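Local coordinates for protein putative oxidoreductase (PDB 3NX4) that probably reduces acryloyl-CoA with NADPH, as a medium-chain dehydrogenase/reductase of the YhdH family, and binds NADP, at residues Asp74-Ala79 / Lys105-Val110; Gly28-Asp33 / Gly67-Ser72; Thr162-Leu167 / Leu190-Ile195; Met132-Ala137 / Cys236-Gly241. One frame throughout, in Å; residues are numbered along the deposited sequence.

Contact 1 (Asp74-Ala79 / Lys105-Val110); sequences DPRFHA and KGDWLV
Between K105 and V110 the chain makes a short 3-10 turn, and each residue that touches the D74-A79 loop does so in its own way. G106 comes first: having no side chain, it lets D74 OD2 settle 3.5 Å from G106 CA. A water joins the two, accepting from G106 N and donating to D74 OD2 at 2.5 Å. At D107 the carboxylate swings back, and one of its two oxygens, OD1, accepts from both terminal nitrogens of the R76 guanidinium, NH2 at 2.8 Å and NH1 at 3.1 Å. The planes stand 89° apart; NH2 meets OD1 from above the carboxylate plane, NH1 nearly along its C-O axis. R76 is gripped side-on by D74: R76 NE to D74 OD1 (2.9 Å) and R76 NH2 to D74 OD2 (2.9 Å), both on syn lone pairs. D74 OD1 keeps its anti lone pair for R76 N, an Asx turn. L109 presses its CD1 over the centre of the F77 ring, 4.2 Å from the centroid and 3° off the normal, a CH-pi contact, while its CB touches F77 CZ. In this salt-bridge network one guanidinium bridges two carboxylates, which probably keeps both ionised and R76 rotationally fixed.

Contact 2 (Gly28-Asp33 / Gly67-Ser72); sequences GDVTVD and GTVHAS
Backbone bonds carry most of this antiparallel pairing. T31 N gives to A71 O almost along the carbonyl axis (2.9 Å), and T31 O is shared: H70 N reaches it at 2.8 Å in the carbonyl plane, while A71 N makes only a weak bond. H70 and A71 both face T31, a classic beta bulge that shifts the register by one. Beyond it, D33 N to T68 O (2.8 Å) and T68 N to D33 O (3.0 Å) form a regular hydrogen-bonded pair. CA-H...O contacts add to these, the closest from G67 CA to D33 O at 3.2 Å. Apolar contacts lie on the face of V30, V32, V69 and S72, where V30 CG1, anti to its backbone N, meets V69 CG1 at 4.0 Å. V83 of strand 82-86 packs on V32 and V69. Among polar side chains, the D33 carboxylate lies against H70 CB, 3.7 Å from OD2, without bonding to the ring. S72 OG, near V30 CG2, is bonded to D74 O and F77 O, and T68 OG1 to E82. Strands 30-39 and 64-72, paired through a classic bulge, belong to the beta core of the GroES-like domain of alcohol dehydrogenase relatives.

Contact 3 (Thr162-Leu167 / Leu190-Ile195); sequences TAVALL and LGANRI
T162 O is held by one bond, from L166 N at 2.8 Å, the shorter of the two helical bonds within this segment. The T162 hydroxyl OG1 is bonded in turn to G158 O, at the start of helix 158-169. With these backbone bonds running along the helix, V164 and A165 present an apolar flank to the other segment, and V164 does most of the work. Its CG1 stands anti to the backbone N (chi1 166°) and is thereby aimed at the chain leaving helix 184-190. The methyl meets L190 CB at 3.8 Å, the two side chains crossing at about a right angle. It also reaches A192 N at 3.6 Å and A192 CB at 4.1 Å, so a single methyl spans the turn from L190 to A192. G191 makes that turn, with a phi of 121° and a Schellman motif closing the helix. At the next residue, A165 CA lies 3.7 Å from L190 O, and F290 of helix 288-294 covers A165 and L190 together. Helices 158-169 and 184-190 are the helices of successive beta-alpha-beta crossovers in a Rossmann fold, and the contact joins them just before strand 194-197. The polar groups named here find partners elsewhere, as N193 OD1 does on V174 N, and the interface is van der Waals packing, resting largely on one branch of V164.

Contact 4 (Met132-Ala137 / Cys236-Gly241); sequences MLCVMA and CVAACG. With NAP (NADP nicotinamide-adenine-dinucleotide phosphate), chain C.
The C134 chi1 of -70°, with SG anti to the carbonyl carbon, brings that sulphur 4.0 Å from C240 CB. C240 SG takes the crowded position between its backbone N and carbonyl carbon (chi1 70°), which sets it 4.1 Å from C134 SG, too far for a disulphide. The two meet where helix 118-140 packs along strand 235-239 on the parallel sheet of the Rossmann fold. Helix segment and strand run in nearly opposite directions, 160° apart, with axes 8.1 Å from each other at closest. Such a separation is bridged by small side chains. A238 CB, pointing at the helix, fits against residues one turn apart: it lies 3.8 Å from C134 CB and 4.1 Å from A137 CB. The same methyl comes up against C134 O at 3.7 Å, so backbone as well as side chain is packed. Toward the start of the strand, C236 SG lies near A137 O, a loose contact. At the strand's far end, V159 of helix 158-169 also packs on C240, and its backbone N binds NADP, so C240 and V159 lie together in the NADP pocket. Although the position of C240 O is less certain, N7N of the nicotinamide amide donates to it at 2.9 Å. Strand 235-239 has ended by then, and G241 CA passes 3.4 Å from O4D of the nicotinamide ribose.

The four contacts fall into two pairs. Contacts 1 and 2 share the GroES-like part, their centres about 8 Å apart, and touch directly: L109 CD1 of contact 1 packs on V30 CG1 of contact 2, 3.6 Å away. Contact 2 comes first along the chain, then contact 1. Contacts 3 and 4, centres about 14 Å apart, belong to the Rossmann part and reach one parallel sheet; L166 on helix 158-169 meets the selenium of M132 on helix 118-140. Contact 3 falls wholly within the sequence between the two segments of contact 4. The centres of contacts 1 and 3 lie about 35 Å apart, on opposite sides of the chain's centre, so the pairs build separate parts, and contact 4 alone of the four meets NADP.

Contact 1 (Asp74-Ala79 / Lys105-Val110)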
loop_
_atom_site.group_PDB
_atom_site.type_symbol
_atom_site.label_atom_id
_atom_site.label_comp_id
_atom_site.label_asym_id
_atom_site.label_seq_id
_atom_site.Cartn_x
_atom_site.Cartn_y
_atom_site.Cartn_z
ATOM N N ASP A 74 -36.219 5.958 -13.614
ATOM C CA ASP A 74 -35.575 6.166 -12.326
ATOM C C ASP A 74 -35.973 7.546 -11.818
ATOM O O ASP A 74 -35.792 8.541 -12.521
ATOM C CB ASP A 74 -34.054 6.083 -12.495
ATOM C CG ASP A 74 -33.322 6.010 -11.171
ATOM O OD1 ASP A 74 -33.394 6.986 -10.396
ATOM O OD2 ASP A 74 -32.666 4.980 -10.913
ATOM N N PRO A 75 -36.516 7.622 -10.593
ATOM C CA PRO A 75 -37.003 8.919 -10.107
ATOM C C PRO A 75 -35.888 9.958 -9.895
ATOM O O PRO A 75 -36.192 11.133 -9.698
ATOM C CB PRO A 75 -37.697 8.562 -8.782
ATOM C CG PRO A 75 -37.024 7.306 -8.338
ATOM C CD PRO A 75 -36.694 6.551 -9.596
ATOM N N ARG A 76 -34.624 9.547 -9.970
ATOM C CA ARG A 76 -33.516 10.488 -9.782
ATOM C C ARG A 76 -33.104 11.205 -11.072
ATOM O O ARG A 76 -32.321 12.157 -11.038
ATOM C CB ARG A 76 -32.300 9.779 -9.180
ATOM C CG ARG A 76 -32.529 9.199 -7.797
ATOM C CD ARG A 76 -31.376 8.282 -7.425
ATOM N NE ARG A 76 -31.366 7.088 -8.262
ATOM C CZ ARG A 76 -30.456 6.125 -8.189
ATOM N NH1 ARG A 76 -29.457 6.212 -7.318
ATOM N NH2 ARG A 76 -30.540 5.076 -8.994
ATOM N N PHE A 77 -33.622 10.746 -12.207
ATOM C CA PHE A 77 -33.266 11.333 -13.497
ATOM C C PHE A 77 -34.497 11.672 -14.320
ATOM O O PHE A 77 -35.527 10.997 -14.226
ATOM C CB PHE A 77 -32.318 10.406 -14.264
ATOM C CG PHE A 77 -31.045 10.125 -13.523
ATOM C CD1 PHE A 77 -29.962 10.971 -13.647
ATOM C CD2 PHE A 77 -30.953 9.041 -12.660
ATOM C CE1 PHE A 77 -28.794 10.732 -12.938
ATOM C CE2 PHE A 77 -29.787 8.791 -11.954
ATOM C CZ PHE A 77 -28.704 9.641 -12.094
ATOM N N HIS A 78 -34.397 12.731 -15.118
ATOM C CA HIS A 78 -35.545 13.191 -15.892
ATOM C C HIS A 78 -35.154 13.498 -17.333
ATOM O O HIS A 78 -33.974 13.704 -17.639
ATOM C CB HIS A 78 -36.189 14.415 -15.232
ATOM C CG HIS A 78 -35.322 15.636 -15.237
ATOM N ND1 HIS A 78 -34.324 15.845 -14.308
ATOM C CD2 HIS A 78 -35.306 16.715 -16.055
ATOM C CE1 HIS A 78 -33.728 16.998 -14.558
ATOM N NE2 HIS A 78 -34.304 17.545 -15.614
ATOM N N ALA A 79 -36.142 13.517 -18.220
ATOM C CA ALA A 79 -35.888 13.827 -19.618
ATOM C C ALA A 79 -35.285 15.223 -19.747
ATOM O O ALA A 79 -35.764 16.174 -19.133
ATOM C CB ALA A 79 -37.174 13.716 -20.436
ATOM N N LYS A 105 -28.492 1.572 -15.767
ATOM C CA LYS A 105 -29.125 1.721 -14.469
ATOM C C LYS A 105 -28.856 3.119 -13.954
ATOM O O LYS A 105 -27.754 3.631 -14.102
ATOM C CB LYS A 105 -28.527 0.734 -13.477
ATOM C CG LYS A 105 -28.682 -0.724 -13.839
ATOM C CD LYS A 105 -28.167 -1.582 -12.690
ATOM C CE LYS A 105 -28.177 -3.062 -13.035
ATOM N NZ LYS A 105 -27.558 -3.881 -11.950
ATOM N N GLY A 106 -29.850 3.723 -13.315
ATOM C CA GLY A 106 -29.653 5.015 -12.685
ATOM C C GLY A 106 -28.461 5.065 -11.739
ATOM O O GLY A 106 -27.798 6.095 -11.637
ATOM N N ASP A 107 -28.189 3.961 -11.043
ATOM C CA ASP A 107 -27.077 3.903 -10.093
ATOM C C ASP A 107 -25.704 4.204 -10.726
ATOM O O ASP A 107 -24.772 4.593 -10.026
ATOM C CB ASP A 107 -26.990 2.527 -9.443
ATOM C CG ASP A 107 -28.000 2.322 -8.331
ATOM O OD1 ASP A 107 -28.645 3.300 -7.882
ATOM O OD2 ASP A 107 -28.117 1.159 -7.897
ATOM N N TRP A 108 -25.573 3.997 -12.032
ATOM C CA TRP A 108 -24.272 4.125 -12.694
ATOM C C TRP A 108 -24.021 5.525 -13.245
ATOM O O TRP A 108 -22.928 5.833 -13.716
ATOM C CB TRP A 108 -24.173 3.132 -13.848
ATOM C CG TRP A 108 -24.313 1.706 -13.442
ATOM C CD1 TRP A 108 -24.217 1.188 -12.176
ATOM C CD2 TRP A 108 -24.598 0.605 -14.306
ATOM N NE1 TRP A 108 -24.414 -0.173 -12.208
ATOM C CE2 TRP A 108 -24.649 -0.555 -13.504
ATOM C CE3 TRP A 108 -24.820 0.486 -15.686
ATOM C CZ2 TRP A 108 -24.906 -1.815 -14.034
ATOM C CZ3 TRP A 108 -25.072 -0.765 -16.211
ATOM C CH2 TRP A 108 -25.119 -1.900 -15.385
ATOM N N LEU A 109 -25.042 6.368 -13.189
ATOM C CA LEU A 109 -24.967 7.691 -13.782
ATOM C C LEU A 109 -24.510 8.718 -12.765
ATOM O O LEU A 109 -24.668 8.529 -11.559
ATOM C CB LEU A 109 -26.339 8.088 -14.335
ATOM C CG LEU A 109 -26.785 7.372 -15.613
ATOM C CD1 LEU A 109 -28.254 7.630 -15.901
ATOM C CD2 LEU A 109 -25.923 7.814 -16.805
ATOM N N VAL A 110 -23.932 9.799 -13.268
ATOM C CA VAL A 110 -23.602 10.951 -12.455
ATOM C C VAL A 110 -24.230 12.178 -13.107
ATOM O O VAL A 110 -24.031 12.408 -14.300
ATOM C CB VAL A 110 -22.076 11.137 -12.392
ATOM C CG1 VAL A 110 -21.717 12.408 -11.659
ATOM C CG2 VAL A 110 -21.431 9.927 -11.736
HETATM O O HOH W 1 -32.304 2.876 -12.275
#

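Contact 2 (Gly28-Asp33 / Gly67-Ser72)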
loop_
_atom_site.group_PDB
_atom_site.type_symbol
_atom_site.label_atom_id
_atom_site.label_comp_id
_atom_site.label_asym_id
_atom_site.label_seq_id
_atom_site.Cartn_x
_atom_site.Cartn_y
_atom_site.Cartn_z
ATOM N N GLY A 28 -32.656 -1.318 -19.125
ATOM C CA GLY A 28 -32.223 -0.386 -18.101
ATOM C C GLY A 28 -33.205 0.753 -17.917
ATOM O O GLY A 28 -33.991 1.064 -18.810
ATOM N N ASP A 29 -33.147 1.391 -16.754
ATOM C CA ASP A 29 -34.110 2.429 -16.410
ATOM C C ASP A 29 -33.904 3.754 -17.127
ATOM O O ASP A 29 -34.851 4.514 -17.299
ATOM C CB ASP A 29 -34.108 2.671 -14.904
ATOM C CG ASP A 29 -34.648 1.493 -14.134
ATOM O OD1 ASP A 29 -35.471 0.736 -14.701
ATOM O OD2 ASP A 29 -34.251 1.325 -12.963
ATOM N N VAL A 30 -32.670 4.046 -17.532
ATOM C CA VAL A 30 -32.384 5.355 -18.098
ATOM C C VAL A 30 -31.813 5.250 -19.500
ATOM O O VAL A 30 -30.801 4.582 -19.712
ATOM C CB VAL A 30 -31.417 6.161 -17.206
ATOM C CG1 VAL A 30 -31.393 7.601 -17.653
ATOM C CG2 VAL A 30 -31.848 6.056 -15.742
ATOM N N THR A 31 -32.483 5.907 -20.448
ATOM C CA THR A 31 -32.019 5.978 -21.827
ATOM C C THR A 31 -31.352 7.313 -22.103
ATOM O O THR A 31 -31.940 8.374 -21.884
ATOM C CB THR A 31 -33.173 5.787 -22.823
ATOM O OG1 THR A 31 -33.682 4.458 -22.697
ATOM C CG2 THR A 31 -32.683 6.012 -24.247
ATOM N N VAL A 32 -30.119 7.251 -22.588
ATOM C CA VAL A 32 -29.321 8.447 -22.795
ATOM C C VAL A 32 -28.967 8.622 -24.260
ATOM O O VAL A 32 -28.518 7.680 -24.915
ATOM C CB VAL A 32 -28.020 8.376 -21.970
ATOM C CG1 VAL A 32 -27.198 9.629 -22.158
ATOM C CG2 VAL A 32 -28.348 8.146 -20.485
ATOM N N ASP A 33 -29.188 9.825 -24.774
ATOM C CA ASP A 33 -28.701 10.189 -26.094
ATOM C C ASP A 33 -27.281 10.699 -25.913
ATOM O O ASP A 33 -27.068 11.759 -25.326
ATOM C CB ASP A 33 -29.589 11.264 -26.717
ATOM C CG ASP A 33 -31.014 10.782 -26.943
ATOM O OD1 ASP A 33 -31.230 9.552 -27.016
ATOM O OD2 ASP A 33 -31.915 11.638 -27.054
ATOM N N GLY A 67 -24.108 12.579 -22.100
ATOM C CA GLY A 67 -25.209 12.915 -22.980
ATOM C C GLY A 67 -26.408 13.415 -22.219
ATOM O O GLY A 67 -26.304 13.795 -21.050
ATOM N N THR A 68 -27.553 13.400 -22.892
ATOM C CA THR A 68 -28.788 13.919 -22.338
ATOM C C THR A 68 -29.795 12.792 -22.189
ATOM O O THR A 68 -29.979 11.987 -23.103
ATOM C CB THR A 68 -29.391 14.990 -23.284
ATOM O OG1 THR A 68 -28.410 15.999 -23.543
ATOM C CG2 THR A 68 -30.614 15.637 -22.664
ATOM N N VAL A 69 -30.459 12.743 -21.041
ATOM C CA VAL A 69 -31.484 11.739 -20.795
ATOM C C VAL A 69 -32.646 11.922 -21.769
ATOM O O VAL A 69 -33.227 13.004 -21.864
ATOM C CB VAL A 69 -31.994 11.817 -19.342
ATOM C CG1 VAL A 69 -33.183 10.870 -19.124
ATOM C CG2 VAL A 69 -30.849 11.516 -18.364
ATOM N N HIS A 70 -32.968 10.871 -22.514
ATOM C CA HIS A 70 -34.155 10.899 -23.371
ATOM C C HIS A 70 -35.382 10.504 -22.555
ATOM O O HIS A 70 -36.427 11.152 -22.624
ATOM C CB HIS A 70 -34.015 9.937 -24.544
ATOM C CG HIS A 70 -35.268 9.803 -25.358
ATOM N ND1 HIS A 70 -35.791 10.844 -26.094
ATOM C CD2 HIS A 70 -36.106 8.755 -25.540
ATOM C CE1 HIS A 70 -36.892 10.442 -26.704
ATOM N NE2 HIS A 70 -37.109 9.179 -26.380
ATOM N N ALA A 71 -35.246 9.428 -21.785
ATOM C CA ALA A 71 -36.329 8.950 -20.931
ATOM C C ALA A 71 -35.762 8.262 -19.700
ATOM O O ALA A 71 -34.661 7.719 -19.740
ATOM C CB ALA A 71 -37.231 8.000 -21.698
ATOM N N SER A 72 -36.522 8.280 -18.610
ATOM C CA SER A 72 -36.084 7.663 -17.366
ATOM C C SER A 72 -37.240 7.060 -16.571
ATOM O O SER A 72 -38.261 7.706 -16.371
ATOM C CB SER A 72 -35.380 8.688 -16.484
ATOM O OG SER A 72 -35.084 8.127 -15.212
#

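Contact 3 (Thr162-Leu167 / Leu190-Ile195)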
loop_
_atom_site.group_PDB
_atom_site.type_symbol
_atom_site.label_atom_id
_atom_site.label_comp_id
_atom_site.label_asym_id
_atom_site.label_seq_id
_atom_site.Cartn_x
_atom_site.Cartn_y
_atom_site.Cartn_z
ATOM N N THR A 162 -3.418 14.025 -16.988
ATOM C CA THR A 162 -4.337 14.642 -16.034
ATOM C C THR A 162 -3.639 14.786 -14.682
ATOM O O THR A 162 -3.733 15.822 -14.020
ATOM C CB THR A 162 -5.638 13.823 -15.868
ATOM O OG1 THR A 162 -6.127 13.413 -17.152
ATOM C CG2 THR A 162 -6.714 14.664 -15.169
ATOM N N ALA A 163 -2.926 13.739 -14.288
ATOM C CA ALA A 163 -2.211 13.730 -13.004
ATOM C C ALA A 163 -1.196 14.872 -12.916
ATOM O O ALA A 163 -1.089 15.560 -11.896
ATOM C CB ALA A 163 -1.509 12.390 -12.809
ATOM N N VAL A 164 -0.438 15.060 -13.991
ATOM C CA VAL A 164 0.595 16.103 -14.020
ATOM C C VAL A 164 -0.090 17.468 -13.858
ATOM O O VAL A 164 0.331 18.297 -13.047
ATOM C CB VAL A 164 1.404 16.041 -15.337
ATOM C CG1 VAL A 164 2.263 17.321 -15.544
ATOM C CG2 VAL A 164 2.274 14.759 -15.388
ATOM N N ALA A 165 -1.175 17.667 -14.604
ATOM C CA ALA A 165 -1.907 18.935 -14.593
ATOM C C ALA A 165 -2.521 19.231 -13.227
ATOM O O ALA A 165 -2.473 20.364 -12.754
ATOM C CB ALA A 165 -2.995 18.937 -15.668
ATOM N N LEU A 166 -3.099 18.211 -12.603
ATOM C CA LEU A 166 -3.674 18.349 -11.258
ATOM C C LEU A 166 -2.605 18.671 -10.210
ATOM O O LEU A 166 -2.732 19.636 -9.462
ATOM C CB LEU A 166 -4.411 17.071 -10.848
ATOM C CG LEU A 166 -5.701 16.789 -11.615
ATOM C CD1 LEU A 166 -6.183 15.388 -11.286
ATOM C CD2 LEU A 166 -6.758 17.836 -11.264
ATOM N N LEU A 167 -1.560 17.851 -10.156
ATOM C CA LEU A 167 -0.484 18.061 -9.188
ATOM C C LEU A 167 0.134 19.436 -9.378
ATOM O O LEU A 167 0.450 20.116 -8.413
ATOM C CB LEU A 167 0.607 16.987 -9.321
ATOM C CG LEU A 167 0.160 15.565 -8.936
ATOM C CD1 LEU A 167 1.181 14.534 -9.427
ATOM C CD2 LEU A 167 -0.096 15.436 -7.424
ATOM N N LEU A 190 2.196 20.835 -19.659
ATOM C CA LEU A 190 1.213 20.395 -18.664
ATOM C C LEU A 190 1.602 20.798 -17.241
ATOM O O LEU A 190 0.755 20.827 -16.334
ATOM C CB LEU A 190 1.021 18.884 -18.728
ATOM C CG LEU A 190 0.270 18.300 -19.920
ATOM C CD1 LEU A 190 0.330 16.782 -19.860
ATOM C CD2 LEU A 190 -1.167 18.773 -19.917
ATOM N N GLY A 191 2.885 21.097 -17.051
ATOM C CA GLY A 191 3.389 21.561 -15.768
ATOM C C GLY A 191 4.475 20.701 -15.135
ATOM O O GLY A 191 4.883 20.958 -14.000
ATOM N N ALA A 192 4.951 19.681 -15.845
ATOM C CA ALA A 192 6.022 18.838 -15.298
ATOM C C ALA A 192 7.280 19.672 -15.073
ATOM O O ALA A 192 7.690 20.424 -15.948
ATOM C CB ALA A 192 6.314 17.665 -16.202
ATOM N N ASN A 193 7.872 19.552 -13.887
ATOM C CA ASN A 193 9.056 20.333 -13.539
ATOM C C ASN A 193 10.347 19.611 -13.922
ATOM O O ASN A 193 11.391 20.230 -14.109
ATOM C CB ASN A 193 9.068 20.613 -12.030
ATOM C CG ASN A 193 7.833 21.352 -11.570
ATOM O OD1 ASN A 193 6.888 20.744 -11.064
ATOM N ND2 ASN A 193 7.809 22.668 -11.791
ATOM N N ARG A 194 10.265 18.289 -14.009
ATOM C CA ARG A 194 11.417 17.462 -14.303
ATOM C C ARG A 194 10.906 16.353 -15.190
ATOM O O ARG A 194 9.811 15.837 -14.961
ATOM C CB ARG A 194 11.975 16.864 -13.001
ATOM C CG ARG A 194 13.434 16.509 -13.051
ATOM C CD ARG A 194 13.821 15.523 -11.960
ATOM N NE ARG A 194 13.635 16.035 -10.606
ATOM C CZ ARG A 194 14.500 16.835 -9.991
ATOM N NH1 ARG A 194 15.600 17.243 -10.624
ATOM N NH2 ARG A 194 14.267 17.235 -8.750
ATOM N N ILE A 195 11.672 15.996 -16.214
ATOM C CA ILE A 195 11.315 14.844 -17.046
ATOM C C ILE A 195 12.442 13.813 -16.984
ATOM O O ILE A 195 13.601 14.171 -17.143
ATOM C CB ILE A 195 11.008 15.272 -18.512
ATOM C CG1 ILE A 195 9.788 16.200 -18.541
ATOM C CG2 ILE A 195 10.732 14.055 -19.380
ATOM C CD1 ILE A 195 9.755 17.111 -19.719
#

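Contact 4 (Met132-Ala137 / Cys236-Gly241)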
loop_
_atom_site.group_PDB
_atom_site.type_symbol
_atom_site.label_atom_id
_atom_site.label_comp_id
_atom_site.label_asym_id
_atom_site.label_seq_id
_atom_site.Cartn_x
_atom_site.Cartn_y
_atom_site.Cartn_z
HETATM N N MSE A 132 -7.647 11.718 -10.650
HETATM C CA MSE A 132 -8.170 12.440 -9.500
HETATM C C MSE A 132 -8.217 11.521 -8.269
HETATM O O MSE A 132 -7.825 11.920 -7.171
HETATM C CB MSE A 132 -9.552 13.025 -9.796
HETATM C CG MSE A 132 -10.040 13.985 -8.722
HETATM SE SE MSE A 132 -9.026 15.678 -8.662
HETATM C CE MSE A 132 -8.382 15.493 -6.951
ATOM N N LEU A 133 -8.709 10.297 -8.444
ATOM C CA LEU A 133 -8.682 9.335 -7.343
ATOM C C LEU A 133 -7.254 9.100 -6.823
ATOM O O LEU A 133 -7.069 8.894 -5.620
ATOM C CB LEU A 133 -9.325 8.015 -7.751
ATOM C CG LEU A 133 -10.821 8.100 -8.068
ATOM C CD1 LEU A 133 -11.293 6.789 -8.676
ATOM C CD2 LEU A 133 -11.639 8.450 -6.815
ATOM N N CYS A 134 -6.255 9.122 -7.719
ATOM C CA CYS A 134 -4.864 8.900 -7.304
ATOM C C CYS A 134 -4.347 10.075 -6.502
ATOM O O CYS A 134 -3.699 9.905 -5.481
ATOM C CB CYS A 134 -3.950 8.679 -8.513
ATOM S SG CYS A 134 -4.213 7.111 -9.348
ATOM N N VAL A 135 -4.644 11.280 -6.965
ATOM C CA VAL A 135 -4.282 12.470 -6.213
ATOM C C VAL A 135 -4.938 12.448 -4.818
ATOM O O VAL A 135 -4.314 12.788 -3.814
ATOM C CB VAL A 135 -4.681 13.729 -6.996
ATOM C CG1 VAL A 135 -4.559 14.967 -6.125
ATOM C CG2 VAL A 135 -3.812 13.846 -8.274
HETATM N N MSE A 136 -6.193 12.025 -4.751
HETATM C CA MSE A 136 -6.881 11.974 -3.464
HETATM C C MSE A 136 -6.249 10.947 -2.507
HETATM O O MSE A 136 -6.199 11.157 -1.290
HETATM C CB MSE A 136 -8.372 11.711 -3.685
HETATM C CG MSE A 136 -9.096 12.938 -4.232
HETATM SE SE MSE A 136 -10.914 12.523 -4.890
HETATM C CE MSE A 136 -11.704 11.840 -3.269
ATOM N N ALA A 137 -5.750 9.850 -3.066
ATOM C CA ALA A 137 -5.014 8.850 -2.290
ATOM C C ALA A 137 -3.740 9.430 -1.677
ATOM O O ALA A 137 -3.433 9.181 -0.511
ATOM C CB ALA A 137 -4.684 7.640 -3.158
ATOM N N CYS A 236 4.016 7.578 -0.336
ATOM C CA CYS A 236 2.859 6.834 -0.839
ATOM C C CYS A 236 2.858 6.727 -2.363
ATOM O O CYS A 236 3.027 7.719 -3.071
ATOM C CB CYS A 236 1.557 7.510 -0.390
ATOM S SG CYS A 236 0.022 6.692 -1.027
ATOM N N VAL A 237 2.647 5.519 -2.864
ATOM C CA VAL A 237 2.438 5.326 -4.285
ATOM C C VAL A 237 0.974 4.992 -4.547
ATOM O O VAL A 237 0.451 4.028 -3.992
ATOM C CB VAL A 237 3.265 4.145 -4.825
ATOM C CG1 VAL A 237 3.008 3.991 -6.339
ATOM C CG2 VAL A 237 4.741 4.346 -4.539
ATOM N N ALA A 238 0.315 5.787 -5.392
ATOM C CA ALA A 238 -1.016 5.448 -5.885
ATOM C C ALA A 238 -0.849 4.717 -7.222
ATOM O O ALA A 238 -0.334 5.273 -8.181
ATOM C CB ALA A 238 -1.883 6.718 -6.050
ATOM N N ALA A 239 -1.254 3.455 -7.267
ATOM C CA ALA A 239 -1.047 2.630 -8.450
ATOM C C ALA A 239 -2.380 2.329 -9.115
ATOM O O ALA A 239 -3.315 1.856 -8.454
ATOM C CB ALA A 239 -0.349 1.324 -8.058
ATOM N N CYS A 240 -2.470 2.572 -10.419
ATOM C CA CYS A 240 -3.728 2.345 -11.122
ATOM C C CYS A 240 -3.570 1.608 -12.451
ATOM O O CYS A 240 -4.567 1.295 -13.104
ATOM C CB CYS A 240 -4.441 3.680 -11.365
ATOM S SG CYS A 240 -3.573 4.707 -12.611
ATOM N N GLY A 241 -2.336 1.317 -12.855
ATOM C CA GLY A 241 -2.120 0.826 -14.205
ATOM C C GLY A 241 -1.265 -0.415 -14.408
ATOM O O GLY A 241 -0.734 -1.011 -13.456
HETATM P PA NAP C . -2.329 5.544 -21.918
HETATM O O1A NAP C . -2.912 6.829 -22.339
HETATM O O2A NAP C . -2.026 4.555 -22.964
HETATM O O5B NAP C . -1.050 5.799 -20.995
HETATM C C5B NAP C . -0.173 4.737 -20.743
HETATM C C4B NAP C . 1.220 5.348 -20.790
HETATM O O4B NAP C . 2.144 4.397 -20.336
HETATM C C3B NAP C . 1.645 5.727 -22.211
HETATM O O3B NAP C . 1.324 7.078 -22.485
HETATM C C2B NAP C . 3.148 5.530 -22.177
HETATM O O2B NAP C . 3.715 6.730 -21.709
HETATM C C1B NAP C . 3.342 4.481 -21.095
HETATM N N9A NAP C . 3.596 3.148 -21.661
HETATM C C8A NAP C . 2.914 2.528 -22.679
HETATM N N7A NAP C . 3.458 1.300 -22.860
HETATM C C5A NAP C . 4.456 1.128 -21.969
HETATM C C6A NAP C . 5.332 0.079 -21.723
HETATM N N6A NAP C . 5.280 -1.039 -22.436
HETATM N N1A NAP C . 6.261 0.203 -20.720
HETATM C C2A NAP C . 6.330 1.359 -19.972
HETATM N N3A NAP C . 5.464 2.404 -20.223
HETATM C C4A NAP C . 4.548 2.285 -21.208
HETATM O O3 NAP C . -3.336 4.816 -20.883
HETATM P PN NAP C . -4.342 5.459 -19.815
HETATM O O1N NAP C . -5.719 5.492 -20.359
HETATM O O2N NAP C . -3.717 6.716 -19.344
HETATM O O5D NAP C . -4.238 4.322 -18.678
HETATM C C5D NAP C . -2.996 4.109 -18.051
HETATM C C4D NAP C . -3.020 2.782 -17.309
HETATM O O4D NAP C . -3.956 2.881 -16.263
HETATM C C3D NAP C . -3.491 1.646 -18.201
HETATM O O3D NAP C . -2.788 0.471 -17.857
HETATM C C2D NAP C . -4.952 1.483 -17.850
HETATM O O2D NAP C . -5.380 0.154 -18.019
HETATM C C1D NAP C . -4.927 1.863 -16.384
HETATM N N1N NAP C . -6.208 2.361 -15.868
HETATM C C2N NAP C . -6.804 1.662 -14.858
HETATM C C3N NAP C . -8.007 2.086 -14.301
HETATM C C7N NAP C . -8.321 1.608 -12.910
HETATM O O7N NAP C . -9.653 1.395 -12.522
HETATM N N7N NAP C . -7.311 1.394 -12.075
HETATM C C4N NAP C . -8.604 3.248 -14.791
HETATM C C5N NAP C . -7.981 3.961 -15.824
HETATM C C6N NAP C . -6.771 3.509 -16.348
HETATM P P2B NAP C . 5.154 7.237 -22.260
HETATM O O1X NAP C . 5.297 8.676 -21.847
HETATM O O2X NAP C . 6.253 6.412 -21.633
HETATM O O3X NAP C . 5.157 7.093 -23.758
#